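Local coordinates for protein beta-catenin homolog sys-1 (Caenorhabditis elegans, PDB 3C2G) that acts as a beta-catenin-like transcription coregulator in the Wnt asymmetry pathway, binding the TCF factor POP-1 directly, at residues Leu300-Cys305 / Asp339-Ser344. Numbering follows the deposited sequence.
Sequences LIRAGC and DEVIYS
Val341 sets CG2 beside its own backbone N and anti to its carbonyl carbon (CG1 anti to N, chi1 174°), and Ile301 turns CG2 anti to its backbone N, so that these two methyls meet at 4.0 Å. The CG2 of Val341 is shared, because the CG methylene of Arg302, the next residue along from Ile301, also packs on it, the side chains of Arg302 and Val341 crossing at about a right angle. A beta-branched residue suits this place: its second methyl, CG1, lies 4.3 Å from Cys305 SG. The side chain of Arg302 takes part through its methylenes, CD resting 4.1 Å from Glu340 CB, while its guanidinium pairs with Asp299 and the Glu340 carboxylate turns off to Arg393. Toward the C-terminal end of both segments two small residues meet: Cys305 CB and Ser344 CB stand 3.7 Å apart, and Ser344 CB also lies against the carbonyl of Cys305. Ser344 OG bonds back to Glu340 O at 2.9 Å, on the opposite face of that carbonyl from the Ser344 N-H, and accepts a hydrogen bond from a water that also donates to Arg302 O. An alanine here would probably leave that water without the hydroxyl it donates to and Glu340 O without its side-chain donor, though CB would still pack on Cys305. The segments run nearly parallel, 23° apart with axes 9.2 Å from each other, and join helix 298-311 to helix 339-352 within the armadillo domain; Tyr343, on the latter helix, packs against an aromatic side chain of the bound peptide. The joint is thus mainly apolar, and serine suits it by being small enough for close packing while its hydroxyl, with one water, links the two backbones.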
loop_
_atom_site.group_PDB
_atom_site.type_symbol
_atom_site.label_atom_id
_atom_site.label_comp_id
_atom_site.label_asym_id
_atom_site.label_seq_id
_atom_site.Cartn_x
_atom_site.Cartn_y
_atom_site.Cartn_z
ATOM N N LEU A 300 -7.693 -8.219 10.879
ATOM C CA LEU A 300 -6.327 -8.625 11.089
ATOM C C LEU A 300 -5.770 -9.211 9.781
ATOM O O LEU A 300 -4.681 -8.840 9.349
ATOM C CB LEU A 300 -6.256 -9.625 12.258
ATOM C CG LEU A 300 -4.891 -10.087 12.762
ATOM C CD1 LEU A 300 -5.045 -10.867 14.044
ATOM C CD2 LEU A 300 -4.226 -10.974 11.729
ATOM N N ILE A 301 -6.530 -10.093 9.138
ATOM C CA ILE A 301 -6.098 -10.675 7.870
ATOM C C ILE A 301 -5.920 -9.602 6.781
ATOM O O ILE A 301 -4.890 -9.577 6.097
ATOM C CB ILE A 301 -7.022 -11.849 7.415
ATOM C CG1 ILE A 301 -6.897 -13.012 8.409
ATOM C CG2 ILE A 301 -6.667 -12.309 5.985
ATOM C CD1 ILE A 301 -8.063 -13.965 8.410
ATOM N N ARG A 302 -6.900 -8.715 6.635
ATOM C CA ARG A 302 -6.771 -7.596 5.690
ATOM C C ARG A 302 -5.498 -6.787 5.900
ATOM O O ARG A 302 -4.842 -6.392 4.935
ATOM C CB ARG A 302 -7.982 -6.653 5.736
ATOM C CG ARG A 302 -9.108 -7.035 4.800
ATOM C CD ARG A 302 -10.113 -5.897 4.633
ATOM N NE ARG A 302 -10.984 -5.767 5.798
ATOM C CZ ARG A 302 -12.076 -6.502 6.013
ATOM N NH1 ARG A 302 -12.446 -7.432 5.139
ATOM N NH2 ARG A 302 -12.806 -6.311 7.112
ATOM N N ALA A 303 -5.155 -6.534 7.159
ATOM C CA ALA A 303 -4.046 -5.651 7.458
ATOM C C ALA A 303 -2.697 -6.328 7.230
ATOM O O ALA A 303 -1.753 -5.687 6.797
ATOM C CB ALA A 303 -4.153 -5.096 8.872
ATOM N N GLY A 304 -2.618 -7.613 7.542
ATOM C CA GLY A 304 -1.421 -8.413 7.292
ATOM C C GLY A 304 -1.115 -8.548 5.813
ATOM O O GLY A 304 0.036 -8.367 5.385
ATOM N N CYS A 305 -2.152 -8.831 5.030
ATOM C CA CYS A 305 -2.011 -9.009 3.584
ATOM C C CYS A 305 -1.634 -7.715 2.861
ATOM O O CYS A 305 -0.858 -7.740 1.901
ATOM C CB CYS A 305 -3.260 -9.679 2.998
ATOM S SG CYS A 305 -3.437 -11.431 3.584
ATOM N N ASP A 339 -12.548 -9.382 -1.476
ATOM C CA ASP A 339 -11.747 -8.912 -2.600
ATOM C C ASP A 339 -10.460 -8.197 -2.225
ATOM O O ASP A 339 -9.492 -8.253 -2.985
ATOM C CB ASP A 339 -12.586 -8.040 -3.531
ATOM C CG ASP A 339 -13.597 -8.851 -4.336
ATOM O OD1 ASP A 339 -13.412 -10.084 -4.502
ATOM O OD2 ASP A 339 -14.584 -8.246 -4.813
ATOM N N GLU A 340 -10.433 -7.537 -1.069
ATOM C CA GLU A 340 -9.220 -6.846 -0.643
ATOM C C GLU A 340 -8.121 -7.854 -0.378
ATOM O O GLU A 340 -6.962 -7.619 -0.696
ATOM C CB GLU A 340 -9.465 -5.999 0.612
ATOM C CG GLU A 340 -10.242 -4.710 0.366
ATOM C CD GLU A 340 -9.549 -3.760 -0.611
ATOM O OE1 GLU A 340 -8.296 -3.645 -0.559
ATOM O OE2 GLU A 340 -10.265 -3.125 -1.428
ATOM N N VAL A 341 -8.495 -8.982 0.210
ATOM C CA VAL A 341 -7.546 -10.034 0.491
ATOM C C VAL A 341 -7.075 -10.671 -0.825
ATOM O O VAL A 341 -5.884 -10.910 -0.996
ATOM C CB VAL A 341 -8.138 -11.072 1.487
ATOM C CG1 VAL A 341 -7.214 -12.235 1.669
ATOM C CG2 VAL A 341 -8.374 -10.421 2.840
ATOM N N ILE A 342 -8.001 -10.904 -1.761
ATOM C CA ILE A 342 -7.657 -11.465 -3.062
ATOM C C ILE A 342 -6.715 -10.516 -3.782
ATOM O O ILE A 342 -5.732 -10.941 -4.401
ATOM C CB ILE A 342 -8.898 -11.712 -3.965
ATOM C CG1 ILE A 342 -9.946 -12.611 -3.284
ATOM C CG2 ILE A 342 -8.487 -12.288 -5.301
ATOM C CD1 ILE A 342 -9.402 -13.853 -2.651
ATOM N N TYR A 343 -7.015 -9.230 -3.684
ATOM C CA TYR A 343 -6.211 -8.214 -4.323
ATOM C C TYR A 343 -4.796 -8.232 -3.790
ATOM O O TYR A 343 -3.854 -8.259 -4.578
ATOM C CB TYR A 343 -6.822 -6.840 -4.122
ATOM C CG TYR A 343 -5.907 -5.716 -4.523
ATOM C CD1 TYR A 343 -5.612 -5.482 -5.884
ATOM C CD2 TYR A 343 -5.342 -4.866 -3.556
ATOM C CE1 TYR A 343 -4.774 -4.442 -6.267
ATOM C CE2 TYR A 343 -4.500 -3.810 -3.929
ATOM C CZ TYR A 343 -4.213 -3.604 -5.283
ATOM O OH TYR A 343 -3.381 -2.563 -5.670
ATOM N N SER A 344 -4.650 -8.251 -2.466
ATOM C CA SER A 344 -3.336 -8.242 -1.827
ATOM C C SER A 344 -2.546 -9.509 -2.122
ATOM O O SER A 344 -1.366 -9.440 -2.454
ATOM C CB SER A 344 -3.467 -8.072 -0.314
ATOM O OG SER A 344 -4.229 -6.928 0.021
HETATM O O HOH W 1 -5.749 -6.701 2.257
#